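Local coordinates for glycosyltransferase (Streptomyces halstedii, PDB 3WAD), which belongs to the GT-B glycosyltransferases, with two Rossmann-like domains, and is related in sequence to the erythromycin biosynthesis protein CIII family, at residues N16-A21 with S46-V51; E30-S35 with R120-D125. All blocks are in the same frame, centred on the assembly; numbering follows the deposited sequence.

Contact 1 (N16-A21 with S46-V51)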
loop_
_atom_site.group_PDB
_atom_site.type_symbol
_atom_site.label_atom_id
_atom_site.label_comp_id
_atom_site.label_asym_id
_atom_site.label_seq_id
_atom_site.Cartn_x
_atom_site.Cartn_y
_atom_site.Cartn_z
ATOM N N ASN B 16 3.297 -9.991 6.009
ATOM C CA ASN B 16 2.405 -11.120 5.725
ATOM C C ASN B 16 0.924 -10.620 5.424
ATOM O O ASN B 16 0.204 -11.192 4.578
ATOM C CB ASN B 16 2.450 -12.074 6.940
ATOM C CG ASN B 16 1.505 -13.272 6.793
ATOM O OD1 ASN B 16 0.527 -13.437 7.548
ATOM N ND2 ASN B 16 1.797 -14.105 5.839
ATOM N N MET B 17 0.494 -9.564 6.130
ATOM C CA MET B 17 -0.880 -9.037 5.987
ATOM C C MET B 17 -1.018 -7.721 5.255
ATOM O O MET B 17 -2.113 -7.185 5.132
ATOM C CB MET B 17 -1.572 -8.983 7.323
ATOM C CG MET B 17 -0.855 -8.305 8.435
ATOM S SD MET B 17 -1.751 -8.589 10.059
ATOM C CE MET B 17 -1.927 -6.965 9.941
ATOM N N VAL B 18 0.068 -7.247 4.655
ATOM C CA VAL B 18 0.020 -5.982 3.962
ATOM C C VAL B 18 -0.848 -5.984 2.688
ATOM O O VAL B 18 -1.621 -5.085 2.514
ATOM C CB VAL B 18 1.451 -5.397 3.698
ATOM C CG1 VAL B 18 1.511 -4.417 2.472
ATOM C CG2 VAL B 18 1.975 -4.711 4.978
ATOM N N PRO B 19 -0.652 -6.947 1.786
ATOM C CA PRO B 19 -1.460 -7.073 0.561
ATOM C C PRO B 19 -2.962 -7.213 0.944
ATOM O O PRO B 19 -3.787 -6.495 0.412
ATOM C CB PRO B 19 -0.868 -8.328 -0.103
ATOM C CG PRO B 19 0.666 -8.261 0.379
ATOM C CD PRO B 19 0.433 -7.965 1.828
ATOM N N LEU B 20 -3.272 -7.968 1.992
ATOM C CA LEU B 20 -4.707 -8.065 2.445
ATOM C C LEU B 20 -5.264 -6.712 2.994
ATOM O O LEU B 20 -6.353 -6.284 2.608
ATOM C CB LEU B 20 -4.873 -9.173 3.497
ATOM C CG LEU B 20 -6.345 -9.308 3.935
ATOM C CD1 LEU B 20 -7.228 -9.671 2.750
ATOM C CD2 LEU B 20 -6.586 -10.210 5.059
ATOM N N ALA B 21 -4.539 -6.042 3.874
ATOM C CA ALA B 21 -4.839 -4.643 4.164
ATOM C C ALA B 21 -5.111 -3.780 2.968
ATOM O O ALA B 21 -6.153 -3.061 2.927
ATOM C CB ALA B 21 -3.797 -4.001 5.069
ATOM N N SER B 46 4.768 0.748 4.446
ATOM C CA SER B 46 3.934 -0.166 3.675
ATOM C C SER B 46 2.726 0.571 3.026
ATOM O O SER B 46 1.933 -0.040 2.347
ATOM C CB SER B 46 3.403 -1.299 4.520
ATOM O OG SER B 46 4.434 -1.981 5.138
ATOM N N GLY B 47 2.608 1.863 3.306
ATOM C CA GLY B 47 1.518 2.708 2.849
ATOM C C GLY B 47 0.237 2.637 3.649
ATOM O O GLY B 47 -0.800 3.066 3.126
ATOM N N LEU B 48 0.274 2.180 4.909
ATOM C CA LEU B 48 -0.963 1.903 5.637
ATOM C C LEU B 48 -1.079 2.798 6.878
ATOM O O LEU B 48 -0.131 3.528 7.193
ATOM C CB LEU B 48 -1.034 0.391 6.025
ATOM C CG LEU B 48 -1.030 -0.580 4.882
ATOM C CD1 LEU B 48 -0.756 -2.088 5.218
ATOM C CD2 LEU B 48 -2.401 -0.399 4.073
ATOM N N THR B 49 -2.200 2.727 7.599
ATOM C CA THR B 49 -2.482 3.625 8.721
ATOM C C THR B 49 -2.213 2.899 9.983
ATOM O O THR B 49 -2.793 1.851 10.223
ATOM C CB THR B 49 -3.948 4.060 8.691
ATOM O OG1 THR B 49 -4.161 4.763 7.484
ATOM C CG2 THR B 49 -4.311 5.016 9.793
ATOM N N ALA B 50 -1.295 3.446 10.781
ATOM C CA ALA B 50 -0.853 2.817 11.973
ATOM C C ALA B 50 -1.607 3.364 13.144
ATOM O O ALA B 50 -1.788 4.607 13.284
ATOM C CB ALA B 50 0.640 3.088 12.161
ATOM N N VAL B 51 -2.004 2.452 14.047
ATOM C CA VAL B 51 -2.619 2.818 15.301
ATOM C C VAL B 51 -1.752 2.212 16.409
ATOM O O VAL B 51 -1.835 1.027 16.664
ATOM C CB VAL B 51 -4.109 2.278 15.338
ATOM C CG1 VAL B 51 -4.844 2.665 16.617
ATOM C CG2 VAL B 51 -4.851 2.751 14.107
#

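Contact 2 (E30-S35 with R120-D125)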
loop_
_atom_site.group_PDB
_atom_site.type_symbol
_atom_site.label_atom_id
_atom_site.label_comp_id
_atom_site.label_asym_id
_atom_site.label_seq_id
_atom_site.Cartn_x
_atom_site.Cartn_y
_atom_site.Cartn_z
ATOM N N GLU B 30 -12.257 0.920 5.541
ATOM C CA GLU B 30 -11.350 1.721 6.351
ATOM C C GLU B 30 -10.538 0.733 7.200
ATOM O O GLU B 30 -11.121 -0.015 8.006
ATOM C CB GLU B 30 -12.086 2.580 7.367
ATOM C CG GLU B 30 -13.087 3.531 6.804
ATOM C CD GLU B 30 -12.446 4.816 6.352
ATOM O OE1 GLU B 30 -12.720 5.239 5.201
ATOM O OE2 GLU B 30 -11.649 5.397 7.132
ATOM N N VAL B 31 -9.221 0.735 7.027
ATOM C CA VAL B 31 -8.366 -0.288 7.675
ATOM C C VAL B 31 -7.403 0.418 8.616
ATOM O O VAL B 31 -6.734 1.364 8.225
ATOM C CB VAL B 31 -7.590 -0.997 6.603
ATOM C CG1 VAL B 31 -6.670 -2.087 7.198
ATOM C CG2 VAL B 31 -8.572 -1.632 5.580
ATOM N N HIS B 32 -7.411 0.015 9.865
ATOM C CA HIS B 32 -6.418 0.422 10.827
ATOM C C HIS B 32 -5.443 -0.747 11.113
ATOM O O HIS B 32 -5.897 -1.899 11.396
ATOM C CB HIS B 32 -7.080 0.873 12.157
ATOM C CG HIS B 32 -7.774 2.206 12.079
ATOM N ND1 HIS B 32 -8.571 2.683 13.096
ATOM C CD2 HIS B 32 -7.785 3.160 11.121
ATOM C CE1 HIS B 32 -9.017 3.885 12.779
ATOM N NE2 HIS B 32 -8.587 4.181 11.572
ATOM N N ILE B 33 -4.135 -0.458 11.121
ATOM C CA ILE B 33 -3.145 -1.483 11.534
ATOM C C ILE B 33 -2.648 -1.131 12.927
ATOM O O ILE B 33 -1.919 -0.099 13.114
ATOM C CB ILE B 33 -1.879 -1.645 10.541
ATOM C CG1 ILE B 33 -2.321 -1.601 9.065
ATOM C CG2 ILE B 33 -0.965 -2.877 10.952
ATOM C CD1 ILE B 33 -3.264 -2.811 8.618
ATOM N N ALA B 34 -3.014 -1.951 13.897
ATOM C CA ALA B 34 -2.625 -1.626 15.257
ATOM C C ALA B 34 -1.455 -2.506 15.569
ATOM O O ALA B 34 -1.533 -3.719 15.344
ATOM C CB ALA B 34 -3.825 -1.930 16.247
ATOM N N SER B 35 -0.403 -1.924 16.153
ATOM C CA SER B 35 0.784 -2.661 16.523
ATOM C C SER B 35 1.512 -1.820 17.560
ATOM O O SER B 35 1.128 -0.626 17.797
ATOM C CB SER B 35 1.626 -2.942 15.249
ATOM O OG SER B 35 2.702 -3.859 15.434
ATOM N N ARG B 120 -13.390 -0.275 21.282
ATOM C CA ARG B 120 -14.628 0.282 21.916
ATOM C C ARG B 120 -14.955 1.628 21.250
ATOM O O ARG B 120 -16.071 1.814 20.711
ATOM C CB ARG B 120 -14.537 0.394 23.430
ATOM C CG ARG B 120 -14.403 -0.929 24.173
ATOM C CD ARG B 120 -14.978 -0.882 25.622
ATOM N NE ARG B 120 -14.014 -1.270 26.663
ATOM C CZ ARG B 120 -13.955 -2.439 27.339
ATOM N NH1 ARG B 120 -14.777 -3.472 27.080
ATOM N NH2 ARG B 120 -13.001 -2.606 28.265
ATOM N N GLN B 121 -13.938 2.484 21.127
ATOM C CA GLN B 121 -14.088 3.760 20.415
ATOM C C GLN B 121 -14.455 3.608 18.986
ATOM O O GLN B 121 -15.504 4.091 18.560
ATOM C CB GLN B 121 -12.828 4.610 20.528
ATOM C CG GLN B 121 -12.722 5.290 21.836
ATOM C CD GLN B 121 -14.116 5.816 22.360
ATOM O OE1 GLN B 121 -14.818 6.614 21.682
ATOM N NE2 GLN B 121 -14.497 5.359 23.588
ATOM N N TRP B 122 -13.603 2.955 18.215
ATOM C CA TRP B 122 -13.777 2.858 16.750
ATOM C C TRP B 122 -14.874 1.934 16.331
ATOM O O TRP B 122 -15.324 1.939 15.136
ATOM C CB TRP B 122 -12.474 2.300 16.083
ATOM C CG TRP B 122 -12.357 2.603 14.580
ATOM C CD1 TRP B 122 -12.648 3.824 13.993
ATOM C CD2 TRP B 122 -11.838 1.776 13.515
ATOM N NE1 TRP B 122 -12.383 3.796 12.686
ATOM C CE2 TRP B 122 -11.886 2.560 12.334
ATOM C CE3 TRP B 122 -11.322 0.475 13.439
ATOM C CZ2 TRP B 122 -11.441 2.081 11.069
ATOM C CZ3 TRP B 122 -10.901 -0.011 12.194
ATOM C CH2 TRP B 122 -10.979 0.786 11.006
ATOM N N GLN B 123 -15.157 0.999 17.230
ATOM C CA GLN B 123 -16.099 -0.103 17.003
ATOM C C GLN B 123 -15.994 -0.773 15.623
ATOM O O GLN B 123 -16.898 -0.681 14.856
ATOM C CB GLN B 123 -17.557 0.365 17.310
ATOM C CG GLN B 123 -17.746 0.748 18.822
ATOM C CD GLN B 123 -17.970 -0.459 19.697
ATOM O OE1 GLN B 123 -18.354 -1.493 19.191
ATOM N NE2 GLN B 123 -17.739 -0.333 21.029
ATOM N N PRO B 124 -14.914 -1.558 15.345
ATOM C CA PRO B 124 -14.739 -2.185 14.057
ATOM C C PRO B 124 -15.806 -3.229 13.660
ATOM O O PRO B 124 -16.309 -3.884 14.516
ATOM C CB PRO B 124 -13.396 -2.898 14.230
ATOM C CG PRO B 124 -13.349 -3.262 15.554
ATOM C CD PRO B 124 -13.962 -2.078 16.320
ATOM N N ASP B 125 -16.082 -3.448 12.386
ATOM C CA ASP B 125 -16.992 -4.535 12.001
ATOM C C ASP B 125 -16.343 -5.899 11.815
ATOM O O ASP B 125 -17.072 -6.935 11.699
ATOM C CB ASP B 125 -17.662 -4.187 10.691
ATOM C CG ASP B 125 -18.415 -2.834 10.801
ATOM O OD1 ASP B 125 -19.383 -2.781 11.609
ATOM O OD2 ASP B 125 -17.935 -1.805 10.238
#

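Contact 1 (N16-A21 with S46-V51)
In the N-terminal Rossmann-like domain of this GT-B protein, the first turn of helix 18-27 packs against the turn that joins helix 40-44 to strand 49-52, and the meeting is made by Val18 and Ala21 on one side and Ser46 and Leu48 on the other. Met17 is the N-cap of the helix, and the bond from Ala21 N to Met17 O (3.0 Å) is a helical bond made back to that cap; Val18 and Ala21, three residues apart on the helix, share one flank. Leu48 answers both: its CD1 methyl lies 3.6 Å from Ala21 CB and 3.8 Å from Val18 CG2, while its other branch reaches Ala21 alone, CD2 to CB at 4.0 Å. The torsion chi1 of -61° sets Leu48 CG opposite its own carbonyl carbon, and from there the forked end reaches the helix. Val18 CG2 also rests against Ser46, 3.7 Å from CB and equally far from OG. That hydroxyl is not left without a polar partner, since OG is hydrogen-bonded to Ala42 O in the preceding helix. Between the two touching residues, Gly47 has positive phi (81°) and ends helix 40-44 in a Schellman motif, and on either side of it Ser46 and Leu48 both point toward helix 18-27. Ile33 of strand 30-35 touches Ala21 and Leu48 alike, so the same apolar layer runs down to the sheet. Such packing, with a helix laid over parallel strands and touching the following helix-to-strand turn, belongs to the beta-alpha-beta layering of a Rossmann-like domain.

Contact 2 (E30-S35 with R120-D125)
A histidine lies flat on a tryptophan here: the His32 ring and the six-membered ring of Trp122 form a face-to-face stack, with centroids 3.6 Å apart and planes inclined by only 16°. The overlap is nearly centred, since Trp122 CZ2 stands over the middle of the imidazole and His32 ND1 lies over the indole ring. The two side chains approach from opposite directions. In Trp122 a chi1 of -160° turns CG away from the backbone N, carrying the indole off the end of helix 109-122 toward strand 30-35. This is the sheet-to-helix layer of the Rossmann-like N-terminal domain, and Leu4 of the adjacent strand 2-6 also touches the Trp122 side chain. His118, one turn earlier in the same helix, meets both rings and hydrogen-bonds His32 ND1 through NE2, which helps to fix how the imidazole is rotated. Glu30 borders the far end of the indole: its O lies at the ring edge, 3.1 Å from Trp122 CH2, and its CB is 3.8 Å from Trp122 CZ2. Bent at chi2, the Glu30 chain carries its carboxylate away from the indole, and OE1 forms a salt bridge with Arg331 NH2 of the second subunit.

Overall arrangement
Strand 30-35 ties the two contacts together, since it lies next to strand 49-52 in the parallel sheet; the centres of contacts 1 and 2 are about 13 Å apart. Probable hydrogen bonds join them directly, Ile33 N to Thr49 O at 2.8 Å and Val51 N to Ile33 O at 2.7 Å. The strand's Ile33 faces the helix of contact 1, whereas His32 faces the helix of contact 2, so the two helices pack on opposite faces of the sheet. Contact 1 is fully buried and almost wholly aliphatic; contact 2 is partly buried, aromatic and bordered by charge. Both reach the second subunit, contact 1 by a parallel beta ladder through Thr49 and Ala50, contact 2 through Glu30.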